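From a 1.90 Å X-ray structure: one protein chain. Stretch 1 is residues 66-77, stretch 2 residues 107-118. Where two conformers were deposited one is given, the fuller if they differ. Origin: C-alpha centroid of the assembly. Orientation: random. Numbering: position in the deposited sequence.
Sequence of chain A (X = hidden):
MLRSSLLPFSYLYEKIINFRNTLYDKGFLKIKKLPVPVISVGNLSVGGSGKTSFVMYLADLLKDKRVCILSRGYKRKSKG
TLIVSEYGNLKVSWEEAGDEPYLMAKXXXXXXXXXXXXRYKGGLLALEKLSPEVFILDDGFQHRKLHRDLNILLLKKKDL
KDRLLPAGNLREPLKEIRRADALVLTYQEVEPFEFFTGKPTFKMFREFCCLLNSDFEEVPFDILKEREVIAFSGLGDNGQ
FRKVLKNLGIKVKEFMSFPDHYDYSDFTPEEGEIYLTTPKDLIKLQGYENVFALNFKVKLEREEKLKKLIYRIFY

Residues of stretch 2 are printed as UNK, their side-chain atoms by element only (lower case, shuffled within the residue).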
ATOM      1  N   ARG A  66       1.444  19.512  -4.971  1.00 24.92           N
ATOM      2  CA  ARG A  66       2.503  19.106  -4.059  1.00 22.92           C
ATOM      3  C   ARG A  66       1.918  18.087  -3.086  1.00 25.03           C
ATOM      4  O   ARG A  66       1.120  18.443  -2.220  1.00 20.83           O
ATOM      5  CB  ARG A  66       3.066  20.322  -3.320  1.00 22.45           C
ATOM      6  CG  ARG A  66       3.760  21.322  -4.262  1.00 30.08           C
ATOM      7  CD  ARG A  66       4.055  22.649  -3.557  1.00 31.23           C
ATOM      8  NE  ARG A  66       5.036  22.506  -2.481  1.00 32.64           N
ATOM      9  CZ  ARG A  66       6.357  22.498  -2.667  1.00 39.83           C
ATOM     10  NH1 ARG A  66       6.855  22.607  -3.891  1.00 40.92           N
ATOM     11  NH2 ARG A  66       7.182  22.372  -1.631  1.00 35.85           N
ATOM     12  N   VAL A  67       2.304  16.820  -3.245  1.00 19.82           N
ATOM     13  CA  VAL A  67       1.686  15.713  -2.496  1.00 19.98           C
ATOM     14  C   VAL A  67       2.602  15.201  -1.392  1.00 21.13           C
ATOM     15  O   VAL A  67       3.821  15.073  -1.576  1.00 20.25           O
ATOM     16  CB  VAL A  67       1.383  14.535  -3.463  1.00 22.24           C
ATOM     17  CG1 VAL A  67       0.831  13.308  -2.700  1.00 20.22           C
ATOM     18  CG2 VAL A  67       0.445  14.986  -4.593  1.00 22.46           C
ATOM     19  N   CYS A  68       2.020  14.891  -0.242  1.00 19.89           N
ATOM     20  CA  CYS A  68       2.769  14.241   0.819  1.00 18.40           C
ATOM     21  C   CYS A  68       1.995  13.040   1.313  1.00 18.95           C
ATOM     22  O   CYS A  68       0.816  13.152   1.647  1.00 19.55           O
ATOM     23  CB  CYS A  68       3.037  15.210   1.975  1.00 17.40           C
ATOM     24  SG  CYS A  68       4.041  14.522   3.310  1.00 22.51           S
ATOM     25  N   ILE A  69       2.664  11.894   1.379  1.00 18.92           N
ATOM     26  CA  ILE A  69       2.064  10.697   1.965  1.00 18.80           C
ATOM     27  C   ILE A  69       2.292  10.706   3.473  1.00 18.31           C
ATOM     28  O   ILE A  69       3.397  10.972   3.922  1.00 19.71           O
ATOM     29  CB  ILE A  69       2.735   9.410   1.434  1.00 21.08           C
ATOM     30  CG1 ILE A  69       2.767   9.396  -0.097  1.00 24.23           C
ATOM     31  CG2 ILE A  69       2.064   8.155   2.048  1.00 18.08           C
ATOM     32  CD1 ILE A  69       1.425   9.475  -0.739  1.00 22.78           C
ATOM     33  N   LEU A  70       1.248  10.420   4.250  1.00 18.58           N
ATOM     34  CA  LEU A  70       1.401  10.251   5.688  1.00 16.93           C
ATOM     35  C   LEU A  70       1.269   8.773   5.958  1.00 20.43           C
ATOM     36  O   LEU A  70       0.173   8.205   5.833  1.00 19.19           O
ATOM     37  CB  LEU A  70       0.314  11.028   6.469  1.00 17.85           C
ATOM     38  CG  LEU A  70       0.266  12.538   6.234  1.00 23.14           C
ATOM     39  CD1 LEU A  70      -0.868  13.181   7.083  1.00 19.75           C
ATOM     40  CD2 LEU A  70       1.625  13.162   6.593  1.00 24.44           C
ATOM     41  N   SER A  71       2.397   8.157   6.295  1.00 19.41           N
ATOM     42  CA  SER A  71       2.474   6.722   6.532  0.50 23.35           C
ATOM     43  C   SER A  71       2.669   6.436   8.029  1.00 25.47           C
ATOM     44  O   SER A  71       3.235   7.255   8.752  1.00 26.09           O
ATOM     45  CB  SER A  71       3.641   6.162   5.711  0.50 23.51           C
ATOM     46  OG  SER A  71       3.515   4.778   5.488  0.50 21.54           O
ATOM     47  N   ARG A  72       2.217   5.268   8.481  1.00 27.51           N
ATOM     48  CA  ARG A  72       2.345   4.881   9.889  1.00 24.85           C
ATOM     49  C   ARG A  72       3.774   4.636  10.300  1.00 31.68           C
ATOM     50  O   ARG A  72       4.209   5.107  11.354  1.00 33.02           O
ATOM     51  CB  ARG A  72       1.530   3.619  10.193  1.00 25.31           C
ATOM     52  CG  ARG A  72       1.474   3.294  11.688  1.00 32.17           C
ATOM     53  CD  ARG A  72       0.563   2.106  11.967  1.00 36.89           C
ATOM     54  NE  ARG A  72       0.379   1.886  13.400  1.00 43.79           N
ATOM     55  CZ  ARG A  72      -0.397   0.938  13.921  1.00 56.78           C
ATOM     56  NH1 ARG A  72      -0.505   0.818  15.238  1.00 56.66           N
ATOM     57  NH2 ARG A  72      -1.068   0.109  13.128  1.00 55.64           N
ATOM     58  N   GLY A  73       4.497   3.876   9.483  1.00 29.16           N
ATOM     59  CA  GLY A  73       5.827   3.431   9.857  1.00 34.27           C
ATOM     60  C   GLY A  73       5.792   2.631  11.145  1.00 55.25           C
ATOM     61  O   GLY A  73       6.443   2.992  12.123  1.00 66.77           O
ATOM     62  N   TYR A  74       5.034   1.539  11.144  1.00 63.58           N
ATOM     63  CA  TYR A  74       4.823   0.739  12.350  1.00 89.83           C
ATOM     64  C   TYR A  74       6.129   0.383  13.068  1.00100.03           C
ATOM     65  O   TYR A  74       6.331   0.749  14.230  1.00 99.66           O
ATOM     66  CB  TYR A  74       4.021  -0.527  12.019  1.00103.88           C
ATOM     67  CG  TYR A  74       3.637  -1.360  13.225  1.00119.25           C
ATOM     68  CD1 TYR A  74       3.043  -0.776  14.338  1.00125.06           C
ATOM     69  CD2 TYR A  74       3.854  -2.733  13.243  1.00124.88           C
ATOM     70  CE1 TYR A  74       2.687  -1.534  15.441  1.00128.77           C
ATOM     71  CE2 TYR A  74       3.500  -3.500  14.341  1.00129.08           C
ATOM     72  CZ  TYR A  74       2.917  -2.895  15.437  1.00131.33           C
ATOM     73  OH  TYR A  74       2.564  -3.652  16.532  1.00133.30           O
ATOM     74  N   LYS A  75       7.014  -0.324  12.372  1.00103.12           N
ATOM     75  CA  LYS A  75       8.291  -0.739  12.946  1.00105.46           C
ATOM     76  C   LYS A  75       9.463   0.031  12.350  1.00106.44           C
ATOM     77  O   LYS A  75       9.856  -0.206  11.206  1.00102.59           O
ATOM     78  CB  LYS A  75       8.496  -2.244  12.762  1.00105.82           C
ATOM     79  CG  LYS A  75       8.602  -2.679  11.308  1.00105.46           C
ATOM     80  CD  LYS A  75       8.829  -4.177  11.192  1.00107.16           C
ATOM     81  CE  LYS A  75       8.934  -4.604   9.737  1.00107.80           C
ATOM     82  NZ  LYS A  75       9.157  -6.068   9.604  1.00107.30           N
ATOM     83  N   ARG A  76      10.019   0.953  13.135  1.00111.40           N
ATOM     84  CA  ARG A  76      11.130   1.786  12.678  1.00115.69           C
ATOM     85  C   ARG A  76      12.303   1.792  13.660  1.00131.13           C
ATOM     86  O   ARG A  76      12.160   1.394  14.817  1.00133.89           O
ATOM     87  CB  ARG A  76      10.657   3.223  12.436  1.00101.99           C
ATOM     88  CG  ARG A  76       9.216   3.333  11.991  1.00 85.86           C
ATOM     89  CD  ARG A  76       8.970   4.589  11.171  1.00 68.14           C
ATOM     90  NE  ARG A  76       9.300   5.819  11.887  1.00 69.77           N
ATOM     91  CZ  ARG A  76       8.434   6.525  12.611  1.00 61.64           C
ATOM     92  NH1 ARG A  76       7.173   6.119  12.736  1.00 54.71           N
ATOM     93  NH2 ARG A  76       8.831   7.640  13.214  1.00 60.11           N
ATOM     94  N   LYS A  77      13.461   2.247  13.183  1.00141.28           N
ATOM     95  CA  LYS A  77      14.646   2.421  14.023  1.00152.35           C
ATOM     96  C   LYS A  77      14.626   3.804  14.671  1.00162.09           C
ATOM     97  O   LYS A  77      15.509   4.155  15.455  1.00166.90           O
ATOM     98  CB  LYS A  77      15.932   2.244  13.203  1.00150.02           C
ATOM     99  CG  LYS A  77      17.219   2.434  14.002  1.00147.37           C
ATOM    100  CD  LYS A  77      18.461   2.345  13.128  1.00144.68           C
ATOM    101  CE  LYS A  77      18.643   0.953  12.550  1.00142.79           C
ATOM    102  NZ  LYS A  77      19.973   0.800  11.897  1.00142.15           N
ATOM    103  N   UNK A 107       8.804   4.174  -4.543  1.00 25.52           N
ATOM    104  CA  UNK A 107       7.800   4.041  -5.600  1.00 31.57           C
ATOM    105  C   UNK A 107       7.169   5.368  -6.044  1.00 43.56           C
ATOM    106  O   UNK A 107       6.453   5.391  -7.043  1.00 36.27           O
ATOM    107  c   UNK A 107       6.704   3.053  -5.186  1.00 30.58           C
ATOM    108  c   UNK A 107       6.019   0.856  -4.229  1.00 32.20           C
ATOM    109  c   UNK A 107       7.127   1.603  -4.963  1.00 32.90           C
ATOM    110  c   UNK A 107       7.480   0.958  -6.317  1.00 28.72           C
ATOM    111  N   UNK A 108       7.434   6.460  -5.318  1.00 32.14           N
ATOM    112  CA  UNK A 108       6.860   7.771  -5.658  1.00 31.38           C
ATOM    113  C   UNK A 108       7.905   8.887  -5.782  1.00 32.61           C
ATOM    114  O   UNK A 108       8.039   9.717  -4.880  1.00 25.20           O
ATOM    115  c   UNK A 108       3.670   7.184  -5.340  1.00 37.88           C
ATOM    116  c   UNK A 108       4.058   7.664  -2.921  1.00 38.87           C
ATOM    117  c   UNK A 108       5.830   8.192  -4.598  1.00 32.46           C
ATOM    118  c   UNK A 108       4.695   7.236  -4.231  1.00 37.34           C
ATOM    119  N   UNK A 109       8.626   8.934  -6.912  1.00 36.69           N
ATOM    120  CA  UNK A 109       9.750   9.867  -7.114  1.00 39.76           C
ATOM    121  C   UNK A 109       9.462  11.387  -7.083  1.00 40.95           C
ATOM    122  O   UNK A 109      10.426  12.154  -7.061  1.00 39.93           O
ATOM    123  c   UNK A 109       9.209   8.662  -9.140  1.00 41.00           C
ATOM    124  c   UNK A 109      10.315   9.451  -8.489  1.00 38.57           C
ATOM    125  c   UNK A 109       8.515   7.959  -8.012  1.00 38.78           C
ATOM    126  N   UNK A 110       8.204  11.825  -7.081  1.00 28.44           N
ATOM    127  CA  UNK A 110       7.919  13.268  -7.006  1.00 29.65           C
ATOM    128  C   UNK A 110       7.099  13.639  -5.762  1.00 23.22           C
ATOM    129  O   UNK A 110       6.578  14.754  -5.647  1.00 25.22           O
ATOM    130  c   UNK A 110       7.425  12.292 -10.387  1.00 55.88           C
ATOM    131  c   UNK A 110       7.151  13.727  -8.243  1.00 37.53           C
ATOM    132  c   UNK A 110       9.248  13.238 -11.158  1.00 65.57           C
ATOM    133  n   UNK A 110       8.358  12.290 -11.395  1.00 64.93           N
ATOM    134  n   UNK A 110       8.921  13.846 -10.032  1.00 61.68           N
ATOM    135  c   UNK A 110       7.772  13.277  -9.525  1.00 54.34           C
ATOM    136  N   UNK A 111       7.003  12.709  -4.834  1.00 21.54           N
ATOM    137  CA  UNK A 111       6.091  12.885  -3.703  1.00 19.93           C
ATOM    138  C   UNK A 111       6.847  12.822  -2.378  1.00 23.19           C
ATOM    139  O   UNK A 111       7.799  12.059  -2.255  1.00 22.29           O
ATOM    140  c   UNK A 111       5.011  11.789  -3.738  1.00 25.95           C
ATOM    141  c   UNK A 111       4.190  11.899  -5.032  1.00 26.15           C
ATOM    142  c   UNK A 111       4.121  11.889  -2.534  1.00 26.69           C
ATOM    143  N   UNK A 112       6.431  13.616  -1.389  1.00 19.46           N
ATOM    144  CA  UNK A 112       7.024  13.520  -0.059  1.00 18.97           C
ATOM    145  C   UNK A 112       6.394  12.376   0.745  1.00 16.66           C
ATOM    146  O   UNK A 112       5.254  11.999   0.506  1.00 18.79           O
ATOM    147  c   UNK A 112       6.899  14.845   0.710  1.00 22.65           C
ATOM    148  o   UNK A 112       7.604  15.893   0.055  1.00 23.38           O
ATOM    149  N   UNK A 113       7.157  11.825   1.682  1.00 19.38           N
ATOM    150  CA  UNK A 113       6.667  10.762   2.562  1.00 22.29           C
ATOM    151  C   UNK A 113       7.083  11.080   3.986  1.00 23.88           C
ATOM    152  O   UNK A 113       8.254  11.373   4.271  1.00 19.98           O
ATOM    153  c   UNK A 113       6.743   8.304   3.173  1.00 19.55           C
ATOM    154  c   UNK A 113       7.222   9.381   2.176  1.00 23.70           C
ATOM    155  c   UNK A 113       6.802   9.023   0.759  1.00 18.82           C
ATOM    156  N   UNK A 114       6.109  11.037   4.879  1.00 18.43           N
ATOM    157  CA  UNK A 114       6.358  11.270   6.294  1.00 20.65           C
ATOM    158  C   UNK A 114       5.823  10.074   7.081  1.00 20.58           C
ATOM    159  O   UNK A 114       4.720   9.591   6.819  1.00 23.72           O
ATOM    160  c   UNK A 114       6.422  13.798   6.140  1.00 22.32           C
ATOM    161  c   UNK A 114       5.634  12.681   8.282  1.00 26.99           C
ATOM    162  c   UNK A 114       5.687  12.597   6.757  1.00 24.49           C
ATOM    163  N   UNK A 115       6.638   9.572   8.008  1.00 23.22           N
ATOM    164  CA  UNK A 115       6.244   8.459   8.856  1.00 25.10           C
ATOM    165  C   UNK A 115       5.933   8.993  10.253  1.00 23.80           C
ATOM    166  O   UNK A 115       6.752   9.674  10.873  1.00 25.03           O
ATOM    167  c   UNK A 115       7.363   7.402   8.920  1.00 26.94           C
ATOM    168  N   UNK A 116       4.743   8.684  10.738  1.00 22.15           N
ATOM    169  CA  UNK A 116       4.338   9.123  12.054  1.00 24.54           C
ATOM    170  C   UNK A 116       3.130   8.295  12.460  1.00 23.67           C
ATOM    171  O   UNK A 116       2.152   8.231  11.730  1.00 24.45           O
ATOM    172  o   UNK A 116       3.738  11.145  13.263  1.00 31.68           O
ATOM    173  c   UNK A 116       3.963  10.607  11.985  1.00 30.85           C
ATOM    174  N   UNK A 117       3.209   7.638  13.614  1.00 22.15           N
ATOM    175  CA  UNK A 117       2.059   6.908  14.149  1.00 23.77           C
ATOM    176  C   UNK A 117       0.828   7.820  14.217  1.00 25.07           C
ATOM    177  O   UNK A 117      -0.287   7.447  13.808  1.00 25.74           O
ATOM    178  c   UNK A 117       2.403   6.414  15.556  1.00 35.32           C
ATOM    179  o   UNK A 117       2.599   3.705  15.209  1.00 83.74           O
ATOM    180  c   UNK A 117       1.498   4.076  15.676  1.00 82.29           C
ATOM    181  c   UNK A 117       1.369   5.499  16.173  1.00 59.39           C
ATOM    182  o   UNK A 117       0.498   3.332  15.751  1.00 93.21           O
ATOM    183  N   UNK A 118       1.026   9.022  14.748  1.00 24.92           N
ATOM    184  CA  UNK A 118      -0.045  10.014  14.790  1.00 22.33           C
ATOM    185  C   UNK A 118      -0.018  10.783  13.470  1.00 22.51           C
ATOM    186  O   UNK A 118       0.885  11.590  13.232  1.00 24.53           O
ATOM    187  o   UNK A 118      -1.784  11.630  17.157  1.00 46.26           O
ATOM    188  o   UNK A 118      -1.173  12.848  15.461  1.00 30.44           O
ATOM    189  c   UNK A 118      -1.011  11.879  16.209  1.00 31.58           C
ATOM    190  c   UNK A 118       0.185  10.974  15.960  1.00 24.85           C
TER
HETATM  191  O   HOH W   1       4.294  16.147  -5.229  1.00 23.25           O
HETATM  192  O   HOH W   2       5.602   7.765  15.367  1.00 33.97           O

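Position 107 carries four carbons, forked at the second, and makes no contact with stretch 1; the fork one bond past CB identifies Leu-107. Position 108 repeats that pattern, but one terminal carbon packs against Ile-69. It is Leu-108, with CD1 3.6 Å from Ile-69 CG1.

At 109, three carbons close a ring onto the backbone N, which defines Pro-109; it touches nothing on stretch 1. Position 110 has one carbon leading to a five-membered ring of three carbons and two nitrogens, hence His-110. Its ring makes no contact with stretch 1, but His-110 O lies 2.7 Å from the O of water 1, and water 1 O accepts a hydrogen bond from Val-67 N at 2.9 Å.

Position 111 has three carbons branched at CB, the mark of Val-111. Its CG1 lies 3.6 Å from Val-67 CG1 and 3.7 Å from Ile-69 CG1. A type I turn from Leu-108 to Val-111, with Val-111 N 3.2 Å from Leu-108 O, leads the chain into the strand.

Position 112, one carbon then one oxygen, is Ser-112; its CB sits 3.9 Å from Cys-68 SG. Position 113 is again three carbons forked at CB, so Val-113, whose CG2 is 4.1 Å from Ile-69 CB. The same count and fork at 114 give Val-114: CG2 meets Cys-68 SG at 3.8 Å, and CB meets Leu-70 CD2 at 4.1 Å. The single carbon at 115 makes it Ala-115, with CB 4.4 Å from Gly-73 CA.

At 116, one carbon and one oxygen denote Ser-116. Its CB points away from stretch 1, and OG donates to the backbone O of position 118 at 2.9 Å, within its own stretch. Position 117 has three carbons, the third bearing two oxygens: Glu-117. Its OE2 lies 2.8 Å from both Arg-72 NE and Arg-72 NH1, near the guanidinium plane, forming a salt bridge. Position 118, two carbons with two oxygens on the second, is Asp-118, which caps a helix beginning just beyond.

The contact is a parallel strand pairing, with axes 23° apart. Backbone hydrogen bonds alternate in direction: Ser-112 N to Val-67 O (3.0 Å), Ile-69 N to Ser-112 O (2.7 Å), Val-114 N to Ile-69 O (2.9 Å), Ser-71 N to Val-114 O (2.8 Å) and Ser-116 N to Ser-71 O (2.9 Å). Cys-68, Leu-70, Ser-112 and Val-114 share one sheet face; Ile-69, Ser-71, Val-113 and Ala-115 share the other. Apolar packing supports this ladder, and the Arg-72 to Glu-117 salt bridge adds a charged link beyond it.

Stretch 2 (107-118) LLPHVSVVASED
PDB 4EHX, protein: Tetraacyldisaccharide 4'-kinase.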